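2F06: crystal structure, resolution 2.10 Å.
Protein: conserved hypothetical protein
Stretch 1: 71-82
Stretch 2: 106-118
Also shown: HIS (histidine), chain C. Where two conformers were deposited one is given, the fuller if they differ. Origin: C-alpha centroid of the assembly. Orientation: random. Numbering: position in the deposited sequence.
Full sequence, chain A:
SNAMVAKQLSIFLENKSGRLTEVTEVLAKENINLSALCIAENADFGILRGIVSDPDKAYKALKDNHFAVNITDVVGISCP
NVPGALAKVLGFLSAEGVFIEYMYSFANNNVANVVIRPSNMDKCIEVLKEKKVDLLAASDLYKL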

# COMPACT_ATOMS: atom_id res chain seq x y z
N ILE A 71 10.12 14.19 3.86
CA ILE A 71 10.92 13.66 4.98
C ILE A 71 9.96 13.25 6.08
O ILE A 71 8.94 13.91 6.27
CB ILE A 71 12.00 14.68 5.44
CG1 ILE A 71 13.10 14.77 4.39
CG2 ILE A 71 12.60 14.31 6.78
CD1 ILE A 71 13.36 16.15 4.01
N THR A 72 10.22 12.10 6.70
CA THR A 72 9.44 11.58 7.84
C THR A 72 10.41 11.32 8.98
O THR A 72 11.54 10.95 8.72
CB THR A 72 8.76 10.23 7.45
OG1 THR A 72 7.98 10.44 6.29
CG2 THR A 72 7.83 9.61 8.60
N ASP A 73 9.95 11.50 10.23
CA ASP A 73 10.74 11.19 11.43
C ASP A 73 10.55 9.70 11.63
O ASP A 73 9.44 9.21 11.53
CB ASP A 73 10.21 11.89 12.70
CG ASP A 73 10.16 13.41 12.61
OD1 ASP A 73 11.01 14.01 11.91
OD2 ASP A 73 9.21 14.02 13.24
N VAL A 74 11.65 9.01 11.87
CA VAL A 74 11.70 7.62 12.31
C VAL A 74 12.82 7.54 13.39
O VAL A 74 13.60 8.51 13.61
CB VAL A 74 12.10 6.69 11.12
CG1 VAL A 74 11.00 6.74 10.02
CG2 VAL A 74 13.49 7.10 10.54
N VAL A 75 12.89 6.38 14.05
CA VAL A 75 13.92 6.13 15.11
C VAL A 75 14.54 4.76 14.79
O VAL A 75 13.84 3.82 14.33
CB VAL A 75 13.29 6.30 16.56
CG1 VAL A 75 12.16 5.31 16.82
CG2 VAL A 75 14.33 6.16 17.69
N GLY A 76 15.86 4.68 14.92
CA GLY A 76 16.61 3.45 14.71
C GLY A 76 16.94 2.81 16.05
O GLY A 76 17.23 3.51 17.00
N ILE A 77 16.84 1.49 16.15
CA ILE A 77 17.25 0.75 17.33
C ILE A 77 18.10 -0.43 16.90
O ILE A 77 18.07 -0.86 15.73
CB ILE A 77 16.07 0.21 18.21
CG1 ILE A 77 15.24 -0.78 17.46
CG2 ILE A 77 15.14 1.30 18.72
CD1 ILE A 77 14.80 -1.88 18.36
N SER A 78 18.86 -0.95 17.86
CA SER A 78 19.66 -2.11 17.66
C SER A 78 19.26 -3.11 18.73
O SER A 78 19.01 -2.72 19.89
CB SER A 78 21.14 -1.73 17.83
OG SER A 78 21.97 -2.86 17.70
N CYS A 79 19.14 -4.37 18.37
CA CYS A 79 18.94 -5.39 19.40
C CYS A 79 19.75 -6.63 19.07
O CYS A 79 20.35 -6.71 18.03
CB CYS A 79 17.46 -5.75 19.55
SG CYS A 79 16.72 -6.31 18.02
N PRO A 80 19.84 -7.58 20.00
CA PRO A 80 20.53 -8.83 19.60
C PRO A 80 19.91 -9.58 18.41
O PRO A 80 18.68 -9.55 18.18
CB PRO A 80 20.56 -9.64 20.92
CG PRO A 80 20.61 -8.56 21.98
CD PRO A 80 19.60 -7.54 21.47
N ASN A 81 20.79 -10.22 17.63
CA ASN A 81 20.35 -11.01 16.50
C ASN A 81 20.09 -12.42 16.97
O ASN A 81 20.76 -13.36 16.55
CB ASN A 81 21.35 -11.00 15.32
CG ASN A 81 20.81 -11.73 14.08
OD1 ASN A 81 19.61 -11.81 13.90
ND2 ASN A 81 21.70 -12.29 13.26
N VAL A 82 19.08 -12.54 17.83
CA VAL A 82 18.65 -13.84 18.35
C VAL A 82 17.12 -13.87 18.35
O VAL A 82 16.51 -12.81 18.30
CB VAL A 82 19.31 -14.24 19.74
CG1 VAL A 82 20.84 -14.11 19.71
CG2 VAL A 82 18.71 -13.49 20.98
N PHE A 106 17.15 -5.44 9.19
CA PHE A 106 18.01 -6.55 8.73
C PHE A 106 18.87 -6.95 9.93
O PHE A 106 19.25 -6.08 10.73
CB PHE A 106 18.97 -6.19 7.57
CG PHE A 106 18.52 -6.63 6.18
CD1 PHE A 106 17.52 -5.92 5.48
CD2 PHE A 106 19.11 -7.73 5.57
CE1 PHE A 106 17.11 -6.32 4.19
CE2 PHE A 106 18.71 -8.17 4.31
CZ PHE A 106 17.70 -7.44 3.59
N ALA A 107 19.22 -8.22 10.00
CA ALA A 107 20.30 -8.67 10.86
C ALA A 107 21.66 -8.22 10.31
O ALA A 107 21.94 -8.39 9.14
CB ALA A 107 20.26 -10.20 11.00
N ASN A 108 22.48 -7.67 11.19
CA ASN A 108 23.86 -7.26 10.90
C ASN A 108 24.79 -7.99 11.89
O ASN A 108 25.04 -7.57 13.04
CB ASN A 108 23.95 -5.71 10.92
CG ASN A 108 25.34 -5.17 11.16
OD1 ASN A 108 25.71 -4.85 12.30
ND2 ASN A 108 26.12 -5.03 10.10
N ASN A 109 25.30 -9.13 11.40
CA ASN A 109 26.06 -10.08 12.18
C ASN A 109 25.41 -10.43 13.53
O ASN A 109 24.41 -11.13 13.57
CB ASN A 109 27.51 -9.61 12.33
CG ASN A 109 28.32 -9.87 11.09
OD1 ASN A 109 29.12 -10.81 11.06
ND2 ASN A 109 28.11 -9.07 10.05
N ASN A 110 25.98 -9.93 14.63
CA ASN A 110 25.52 -10.22 15.95
C ASN A 110 24.36 -9.35 16.48
O ASN A 110 23.79 -9.61 17.55
CB ASN A 110 26.72 -10.14 16.90
CG ASN A 110 27.80 -11.19 16.60
OD1 ASN A 110 28.96 -11.00 16.98
ND2 ASN A 110 27.43 -12.29 15.94
N VAL A 111 24.05 -8.25 15.79
CA VAL A 111 22.90 -7.41 16.17
C VAL A 111 21.95 -7.28 15.00
O VAL A 111 22.16 -7.83 13.93
CB VAL A 111 23.32 -5.99 16.67
CG1 VAL A 111 24.22 -6.05 17.92
CG2 VAL A 111 23.99 -5.23 15.56
N ALA A 112 20.90 -6.51 15.18
CA ALA A 112 19.96 -6.26 14.11
C ALA A 112 19.62 -4.80 14.23
O ALA A 112 19.53 -4.28 15.32
CB ALA A 112 18.73 -7.11 14.30
N ASN A 113 19.51 -4.12 13.10
CA ASN A 113 19.19 -2.71 13.05
C ASN A 113 17.74 -2.57 12.64
O ASN A 113 17.30 -3.24 11.71
CB ASN A 113 20.13 -2.03 12.01
CG ASN A 113 21.56 -1.98 12.51
OD1 ASN A 113 22.48 -2.54 11.89
ND2 ASN A 113 21.75 -1.38 13.66
N VAL A 114 16.99 -1.74 13.34
CA VAL A 114 15.57 -1.63 13.07
C VAL A 114 15.23 -0.16 12.95
O VAL A 114 15.58 0.61 13.82
CB VAL A 114 14.66 -2.26 14.21
CG1 VAL A 114 13.20 -2.39 13.71
CG2 VAL A 114 15.24 -3.63 14.66
N VAL A 115 14.58 0.20 11.85
CA VAL A 115 13.96 1.51 11.67
C VAL A 115 12.47 1.45 11.93
O VAL A 115 11.72 0.66 11.32
CB VAL A 115 14.21 2.02 10.25
CG1 VAL A 115 13.35 3.27 9.94
CG2 VAL A 115 15.70 2.27 10.04
N ILE A 116 12.04 2.32 12.83
CA ILE A 116 10.67 2.37 13.27
C ILE A 116 10.00 3.67 13.01
O ILE A 116 10.52 4.72 13.40
CB ILE A 116 10.60 2.29 14.82
CG1 ILE A 116 11.32 1.06 15.31
CG2 ILE A 116 9.16 2.16 15.26
CD1 ILE A 116 10.57 -0.20 14.97
N ARG A 117 8.78 3.60 12.49
CA ARG A 117 7.85 4.77 12.49
C ARG A 117 6.71 4.43 13.48
O ARG A 117 5.80 3.67 13.11
CB ARG A 117 7.26 4.97 11.12
CG ARG A 117 6.19 6.03 11.02
CD ARG A 117 6.66 7.33 11.62
NE ARG A 117 5.62 8.38 11.61
CZ ARG A 117 5.82 9.67 11.93
NH1 ARG A 117 7.01 10.11 12.32
NH2 ARG A 117 4.80 10.53 11.86
N PRO A 118 6.80 4.96 14.73
CA PRO A 118 5.88 4.71 15.79
C PRO A 118 4.62 5.57 15.72
O PRO A 118 4.60 6.60 15.05
CB PRO A 118 6.70 5.06 17.05
CG PRO A 118 7.61 6.15 16.62
CD PRO A 118 7.91 5.85 15.15
N HIS C . 17.07 -11.79 14.71
CA HIS C . 16.32 -11.05 15.78
C HIS C . 14.94 -11.52 16.13
O HIS C . 14.47 -12.60 15.80
CB HIS C . 16.27 -9.53 15.54
CG HIS C . 15.68 -9.08 14.22
ND1 HIS C . 16.35 -9.21 13.01
CD2 HIS C . 14.55 -8.38 13.94
CE1 HIS C . 15.62 -8.66 12.04
NE2 HIS C . 14.53 -8.14 12.59
OXT HIS C . 14.20 -10.75 16.77

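Two neighbouring strands of one sheet, 71-80 and 111-118, pair antiparallel through a regular backbone ladder, which side-chain hydrogen bonds extend at both ends. Their directions differ by 154° and their axes approach to 4.5 Å, and the contact buries 819 Å² summed over both sides.

The ladder consists of three reciprocal pairs. Val75 N donates to Ile116 O at 3.0 Å and Ile116 N to Val75 O at 2.8 Å; Ile77 N to Val114 O and Val114 N to Ile77 O are both 2.8 Å. Cys79 N to Ala112 O is 3.1 Å, and Ala112 N to Cys79 O is 2.9 Å, the latter more bent, with an angle of 138° at the hydrogen against 155-164° for the other five. Between these pairs the alpha carbons close in: Gly76 CA lies 4.5 Å from Val115 CA and makes a CA-H...O contact with Val114 O at 3.1 Å, and Ser78 CA does the same with Ala112 O at 3.2 Å.

Alternation along the strands sorts the side chains. Val75, Ile77 and Cys79 share one face with Ile116, Val114 and Ala112, and all six are buried. Branched aliphatic chains suit this face because they pack close to the backbone: Ile77 CG1 reaches Val114 CB at 3.6 Å, and Val75 CG1 reaches Ile116 CB at 3.9 Å. The last pair is looser, Cys79 SG standing 4.3 Å from Ala112 CB; the small alanine also lies beside the bound histidine, its CB 3.4 Å from ligand ND1. The other face carries Ser78, Asn113 and Val115, while Gly76 contributes no side chain there. Val74 CB packs against Val115 CG1 at 3.8 Å.

At one end, the CA-to-CB bond of Arg117 points sideways, but its long side chain carries the guanidinium alongside the partner strand, within reach of the backbone of Asp73. Arg117 NH1 donates to Asp73 O at 2.7 Å, near the guanidinium plane, and Thr72 CG2 covers one face, 3.8 Å from Arg117 NH1. The Asp73 carboxylate is no salt-bridge partner, since OD2 remains 4.6 Å from Arg117 NH1.

At the other end, Asn81 meets the type II' turn from Asn108 to Val111. Asn81 N donates to Asn110 O at 3.1 Å and Asn81 ND2 to Asn109 O at 3.0 Å. An amide side chain fits this position because it can donate and accept at once: while ND2 holds the turn, Asn81 OD1 accepts a hydrogen bond from N of the bound histidine at 2.7 Å. With 85 Å² covered, Asn81 contributes the largest single-residue area to the contact.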